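Local structure of neuraminidase (Bacteroides thetaiotaomicron, 5MUL) at residues Q199-E204 against M273-G278; I208-V213 against C227-F232. The protein is a beta-propeller glycoside hydrolase, probably a rhamnosidase, that binds glucuronic acid. All blocks are in the same frame, centred on the assembly; numbering follows the deposited sequence. Where two conformers were deposited one is given.

Both contacts involve the beta-propeller blade formed by the antiparallel strands 195-202, 208-215, 223-231 and 256-259. Contact 2 lies within that sheet, between the two strands of the hairpin 208-215 and 223-231. Contact 1 leaves it, setting edge strand 195-202 against edge strand 272-275 of the following sheet. Along the chain the order is 199-204, 208-213, 227-232, 273-278, so contact 1 brackets contact 2. Their centres are about 10 Å apart, and they meet directly where Asp203 OD2 lies 2.8 Å from His209 NE2. Through this pair the hairpin is joined to the blade-to-blade seam, beside which glucuronic acid is bound.

Contact 1 of 2, residues Q199-E204 against M273-G278. With BDP (beta-D-glucopyranuronic acid), chain B.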
loop_
_atom_site.group_PDB
_atom_site.type_symbol
_atom_site.label_atom_id
_atom_site.label_comp_id
_atom_site.label_asym_id
_atom_site.label_seq_id
_atom_site.Cartn_x
_atom_site.Cartn_y
_atom_site.Cartn_z
ATOM N N GLN A 199 -4.824 -5.305 1.955
ATOM C CA GLN A 199 -4.031 -4.090 2.133
ATOM C C GLN A 199 -4.220 -3.613 3.550
ATOM O O GLN A 199 -5.254 -3.896 4.189
ATOM C CB GLN A 199 -4.457 -2.985 1.158
ATOM C CG GLN A 199 -5.960 -2.677 1.089
ATOM C CD GLN A 199 -6.793 -3.498 0.111
ATOM O OE1 GLN A 199 -8.043 -3.595 0.284
ATOM N NE2 GLN A 199 -6.182 -4.049 -0.886
ATOM N N LEU A 200 -3.237 -2.912 4.081
ATOM C CA LEU A 200 -3.235 -2.455 5.478
ATOM C C LEU A 200 -2.787 -1.017 5.592
ATOM O O LEU A 200 -2.190 -0.428 4.661
ATOM C CB LEU A 200 -2.344 -3.321 6.378
ATOM C CG LEU A 200 -2.722 -4.802 6.534
ATOM C CD1 LEU A 200 -2.026 -5.660 5.478
ATOM C CD2 LEU A 200 -2.342 -5.294 7.911
ATOM N N TYR A 201 -3.096 -0.414 6.728
ATOM C CA TYR A 201 -2.632 0.943 7.048
ATOM C C TYR A 201 -2.596 1.072 8.530
ATOM O O TYR A 201 -3.545 0.636 9.203
ATOM C CB TYR A 201 -3.619 1.945 6.499
ATOM C CG TYR A 201 -3.190 3.372 6.593
ATOM C CD1 TYR A 201 -2.262 3.875 5.691
ATOM C CD2 TYR A 201 -3.710 4.231 7.554
ATOM C CE1 TYR A 201 -1.862 5.202 5.721
ATOM C CE2 TYR A 201 -3.295 5.585 7.609
ATOM C CZ TYR A 201 -2.376 6.015 6.690
ATOM O OH TYR A 201 -1.981 7.359 6.665
ATOM N N VAL A 202 -1.534 1.648 9.086
ATOM C CA VAL A 202 -1.446 1.948 10.506
ATOM C C VAL A 202 -1.722 3.454 10.649
ATOM O O VAL A 202 -1.022 4.300 10.053
ATOM C CB VAL A 202 -0.114 1.526 11.124
ATOM C CG1 VAL A 202 -0.076 1.882 12.609
ATOM C CG2 VAL A 202 0.111 0.053 10.885
ATOM N N ASP A 203 -2.774 3.807 11.389
ATOM C CA ASP A 203 -3.208 5.181 11.490
ATOM C C ASP A 203 -2.364 5.954 12.486
ATOM O O ASP A 203 -1.450 5.425 13.123
ATOM C CB ASP A 203 -4.731 5.272 11.696
ATOM C CG ASP A 203 -5.206 4.900 13.064
ATOM O OD1 ASP A 203 -4.413 4.846 14.031
ATOM O OD2 ASP A 203 -6.438 4.646 13.162
ATOM N N GLU A 204 -2.689 7.241 12.618
ATOM C CA GLU A 204 -1.916 8.139 13.435
ATOM C C GLU A 204 -2.074 7.859 14.923
ATOM O O GLU A 204 -1.284 8.354 15.739
ATOM C CB GLU A 204 -2.276 9.597 13.029
ATOM C CG GLU A 204 -1.858 9.894 11.554
ATOM C CD GLU A 204 -2.529 11.081 10.847
ATOM O OE1 GLU A 204 -2.733 12.100 11.550
ATOM O OE2 GLU A 204 -2.832 11.046 9.602
ATOM N N MET A 273 -5.523 1.432 1.351
ATOM C CA MET A 273 -6.459 1.996 2.263
ATOM C C MET A 273 -5.745 2.990 3.152
ATOM O O MET A 273 -4.503 2.960 3.240
ATOM C CB MET A 273 -7.153 0.888 3.087
ATOM C CG MET A 273 -6.268 0.212 4.107
ATOM S SD MET A 273 -7.096 -1.070 5.027
ATOM C CE MET A 273 -8.475 -0.270 5.606
ATOM N N SER A 274 -6.532 3.826 3.819
ATOM C CA SER A 274 -6.019 4.851 4.718
ATOM C C SER A 274 -6.995 5.048 5.850
ATOM O O SER A 274 -7.974 4.286 6.013
ATOM C CB SER A 274 -5.778 6.152 3.948
ATOM O OG SER A 274 -4.925 7.007 4.685
ATOM N N ALA A 275 -6.703 6.024 6.691
ATOM C CA ALA A 275 -7.567 6.367 7.807
ATOM C C ALA A 275 -7.338 7.824 8.127
ATOM O O ALA A 275 -6.283 8.397 7.808
ATOM C CB ALA A 275 -7.267 5.502 9.013
ATOM N N ASP A 276 -8.354 8.460 8.695
ATOM C CA ASP A 276 -8.192 9.842 9.159
ATOM C C ASP A 276 -7.680 9.825 10.601
ATOM O O ASP A 276 -7.477 8.758 11.205
ATOM C CB ASP A 276 -9.494 10.654 8.949
ATOM C CG ASP A 276 -10.698 10.113 9.722
ATOM O OD1 ASP A 276 -10.498 9.476 10.767
ATOM O OD2 ASP A 276 -11.862 10.351 9.256
ATOM N N ALA A 277 -7.493 11.022 11.173
ATOM C CA ALA A 277 -6.997 11.156 12.549
ATOM C C ALA A 277 -7.963 10.636 13.612
ATOM O O ALA A 277 -7.538 10.296 14.719
ATOM C CB ALA A 277 -6.664 12.622 12.821
ATOM N N GLY A 278 -9.249 10.572 13.263
ATOM C CA GLY A 278 -10.289 10.001 14.098
ATOM C C GLY A 278 -10.396 8.483 14.033
ATOM O O GLY A 278 -11.253 7.895 14.692
HETATM C C1 BDP B . 2.411 4.834 14.345
HETATM C C2 BDP B . 2.150 5.897 13.289
HETATM C C3 BDP B . 3.489 6.299 12.673
HETATM C C4 BDP B . 4.505 6.653 13.771
HETATM C C5 BDP B . 4.656 5.513 14.755
HETATM C C6 BDP B . 5.650 5.826 15.838
HETATM O O2 BDP B . 1.290 5.412 12.243
HETATM O O3 BDP B . 3.287 7.377 11.766
HETATM O O4 BDP B . 5.766 6.922 13.164
HETATM O O5 BDP B . 3.369 5.304 15.323
HETATM O O6A BDP B . 5.299 6.585 16.767
HETATM O O1 BDP B . 1.183 4.550 15.016
HETATM O O6B BDP B . 6.790 5.319 15.773
HETATM O O HOH W 1 -2.828 0.394 2.007
HETATM O O HOH W 2 -3.508 8.976 8.014
HETATM O O HOH W 3 -4.628 8.406 10.805
#
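Tyr201 lays its ring against the backbone at Ser274, whose CA sits over the ring face in a CH-pi contact, 3.8 Å from the centroid. Ser274 OG hangs over the rim of the same face, 3.4 Å from Tyr201 CZ. With CG anti to the backbone N (chi1 -172°), the ring spans the gap between two strands that run at 23° to each other. Packing is closest here and beside it: Ala275 CB touches Asp203 CB at 3.7 Å, and Met273 brings SD to 3.5 Å from Gln199 O. Toward Glu204 and the exposed Ala277 the contact loosens and water fills in: one lies 2.6 Å from Tyr201 OH and also reaches Glu204 OE2 and Ala275 O. At the other end another water links Leu200 O to Met273 N. Lys392 makes a cation-pi contact with Tyr201, and Arg395 pairs with Glu204. A leucine in place of Tyr201 would probably deprive Ser274 of its flat face and Lys392 of its cation-pi partner. Asp203, its carboxylate held by His209 and backbone N-H groups, accepts glucuronic acid O2 on its carbonyl O at 2.9 Å, consistent with the seam helping to place this oxygen for the sugar.

Contact 2 of 2, residues I208-V213 against C227-F232; sequences IHLSWV and CYARSF
Tyr228 and His209 meet rim to rim, their ring planes at 40°, on the face of the sheet that also carries Ser211 and Arg230. From CB outward, Tyr228 runs beside the neighbouring strand: CB is 4.0 Å and CG 3.9 Å from Leu210 O, CD1 closes to 3.4 Å from that oxygen, and CE1 and CZ lie 3.8 Å and 3.7 Å from His209 ND1. At the tip, OH and His209 ND1 are 2.7 Å apart in a hydrogen bond that either could donate. Having CG anti to the backbone N (chi1 178°) is what carries the phenol along to the histidine. Arg230, in the conformer described, one of two, grips the same hydroxyl side-on with NE and NH2, the oxygen lying in the guanidinium plane. The backbones form an antiparallel hairpin, with Ile208-Ser231, Leu210-Ala229 and Trp212-Cys227 as hydrogen-bonded pairs. On the other face Cys227 CB rests over the six-membered ring of Trp212, 3.5 Å from its centroid, with the sulfur oblique to the indole. A chain of hydrogen bonds thus runs from Tyr228 through His209, by its NE2, to Asp203 of the glucuronate site, and probably helps fix the orientation of that imidazole.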
loop_
_atom_site.group_PDB
_atom_site.type_symbol
_atom_site.label_atom_id
_atom_site.label_comp_id
_atom_site.label_asym_id
_atom_site.label_seq_id
_atom_site.Cartn_x
_atom_site.Cartn_y
_atom_site.Cartn_z
ATOM N N ILE A 208 -4.045 -0.685 13.633
ATOM C CA ILE A 208 -3.791 -1.400 12.379
ATOM C C ILE A 208 -5.125 -1.652 11.690
ATOM O O ILE A 208 -5.993 -2.325 12.252
ATOM C CB ILE A 208 -3.089 -2.756 12.600
ATOM C CG1 ILE A 208 -1.807 -2.637 13.405
ATOM C CG2 ILE A 208 -2.806 -3.437 11.253
ATOM C CD1 ILE A 208 -1.296 -3.942 13.962
ATOM N N HIS A 209 -5.304 -1.129 10.496
ATOM C CA HIS A 209 -6.481 -1.348 9.668
ATOM C C HIS A 209 -6.147 -2.350 8.594
ATOM O O HIS A 209 -5.065 -2.331 8.029
ATOM C CB HIS A 209 -6.925 -0.045 8.993
ATOM C CG HIS A 209 -7.299 1.027 9.960
ATOM N ND1 HIS A 209 -8.606 1.262 10.334
ATOM C CD2 HIS A 209 -6.539 1.920 10.640
ATOM C CE1 HIS A 209 -8.622 2.278 11.191
ATOM N NE2 HIS A 209 -7.386 2.698 11.390
ATOM N N LEU A 210 -7.102 -3.199 8.282
ATOM C CA LEU A 210 -6.925 -4.296 7.332
ATOM C C LEU A 210 -8.152 -4.394 6.462
ATOM O O LEU A 210 -9.293 -4.428 6.989
ATOM C CB LEU A 210 -6.717 -5.596 8.116
ATOM C CG LEU A 210 -6.749 -6.909 7.318
ATOM C CD1 LEU A 210 -5.657 -7.020 6.274
ATOM C CD2 LEU A 210 -6.643 -8.061 8.282
ATOM N N SER A 211 -7.987 -4.443 5.154
ATOM C CA SER A 211 -9.105 -4.785 4.287
ATOM C C SER A 211 -8.652 -5.729 3.206
ATOM O O SER A 211 -7.483 -5.842 2.914
ATOM C CB SER A 211 -9.782 -3.543 3.722
ATOM O OG SER A 211 -8.882 -2.793 2.917
ATOM N N TRP A 212 -9.618 -6.428 2.621
ATOM C CA TRP A 212 -9.289 -7.424 1.621
ATOM C C TRP A 212 -10.457 -7.751 0.728
ATOM O O TRP A 212 -11.608 -7.497 1.067
ATOM C CB TRP A 212 -8.730 -8.695 2.261
ATOM C CG TRP A 212 -9.695 -9.522 3.058
ATOM C CD1 TRP A 212 -10.350 -10.679 2.642
ATOM C CD2 TRP A 212 -10.075 -9.326 4.418
ATOM N NE1 TRP A 212 -11.083 -11.182 3.664
ATOM C CE2 TRP A 212 -10.949 -10.386 4.770
ATOM C CE3 TRP A 212 -9.776 -8.353 5.387
ATOM C CZ2 TRP A 212 -11.528 -10.481 6.052
ATOM C CZ3 TRP A 212 -10.331 -8.465 6.657
ATOM C CH2 TRP A 212 -11.227 -9.507 6.973
ATOM N N VAL A 213 -10.130 -8.377 -0.389
ATOM C CA VAL A 213 -11.114 -8.996 -1.264
ATOM C C VAL A 213 -10.855 -10.493 -1.271
ATOM O O VAL A 213 -9.756 -10.959 -1.020
ATOM C CB VAL A 213 -11.066 -8.451 -2.717
ATOM C CG1 VAL A 213 -11.122 -6.923 -2.745
ATOM C CG2 VAL A 213 -9.888 -8.957 -3.495
ATOM N N CYS A 227 -13.864 -6.661 2.652
ATOM C CA CYS A 227 -13.976 -6.959 4.052
ATOM C C CYS A 227 -13.002 -6.136 4.886
ATOM O O CYS A 227 -12.032 -5.604 4.327
ATOM C CB CYS A 227 -13.707 -8.444 4.261
ATOM S SG CYS A 227 -14.920 -9.539 3.461
ATOM N N TYR A 228 -13.266 -6.043 6.186
ATOM C CA TYR A 228 -12.523 -5.135 7.053
ATOM C C TYR A 228 -12.298 -5.722 8.423
ATOM O O TYR A 228 -13.172 -6.428 8.949
ATOM C CB TYR A 228 -13.285 -3.835 7.162
ATOM C CG TYR A 228 -12.654 -2.817 8.080
ATOM C CD1 TYR A 228 -11.576 -2.030 7.662
ATOM C CD2 TYR A 228 -13.128 -2.620 9.359
ATOM C CE1 TYR A 228 -11.007 -1.091 8.500
ATOM C CE2 TYR A 228 -12.557 -1.693 10.205
ATOM C CZ TYR A 228 -11.507 -0.898 9.785
ATOM O OH TYR A 228 -10.958 0.018 10.647
ATOM N N ALA A 229 -11.163 -5.375 9.030
ATOM C CA ALA A 229 -10.861 -5.610 10.421
ATOM C C ALA A 229 -9.882 -4.561 10.919
ATOM O O ALA A 229 -9.117 -3.989 10.122
ATOM C CB ALA A 229 -10.265 -6.990 10.624
ATOM N N ARG A 230 -9.853 -4.326 12.219
ATOM C CA ARG A 230 -8.849 -3.444 12.808
ATOM C C ARG A 230 -8.359 -3.968 14.138
ATOM O O ARG A 230 -9.069 -4.716 14.828
ATOM C CB ARG A 230 -9.407 -2.036 13.008
ATOM C CG ARG A 230 -10.434 -1.966 14.127
ATOM C CD ARG A 230 -10.864 -0.569 14.470
ATOM N NE ARG A 230 -11.562 0.031 13.364
ATOM C CZ ARG A 230 -12.664 0.761 13.468
ATOM N NH1 ARG A 230 -13.223 0.994 14.653
ATOM N NH2 ARG A 230 -13.194 1.252 12.357
ATOM N N SER A 231 -7.152 -3.576 14.533
ATOM C CA SER A 231 -6.571 -3.959 15.815
ATOM C C SER A 231 -6.001 -2.753 16.516
ATOM O O SER A 231 -5.185 -2.006 15.928
ATOM C CB SER A 231 -5.450 -5.002 15.624
ATOM O OG SER A 231 -4.843 -5.282 16.860
ATOM N N PHE A 232 -6.365 -2.579 17.771
ATOM C CA PHE A 232 -5.849 -1.505 18.621
ATOM C C PHE A 232 -4.645 -1.926 19.452
ATOM O O PHE A 232 -4.075 -1.091 20.151
ATOM C CB PHE A 232 -6.957 -1.077 19.592
ATOM C CG PHE A 232 -8.210 -0.634 18.924
ATOM C CD1 PHE A 232 -8.322 0.643 18.401
ATOM C CD2 PHE A 232 -9.312 -1.471 18.825
ATOM C CE1 PHE A 232 -9.493 1.057 17.793
ATOM C CE2 PHE A 232 -10.463 -1.047 18.231
ATOM C CZ PHE A 232 -10.557 0.212 17.690
#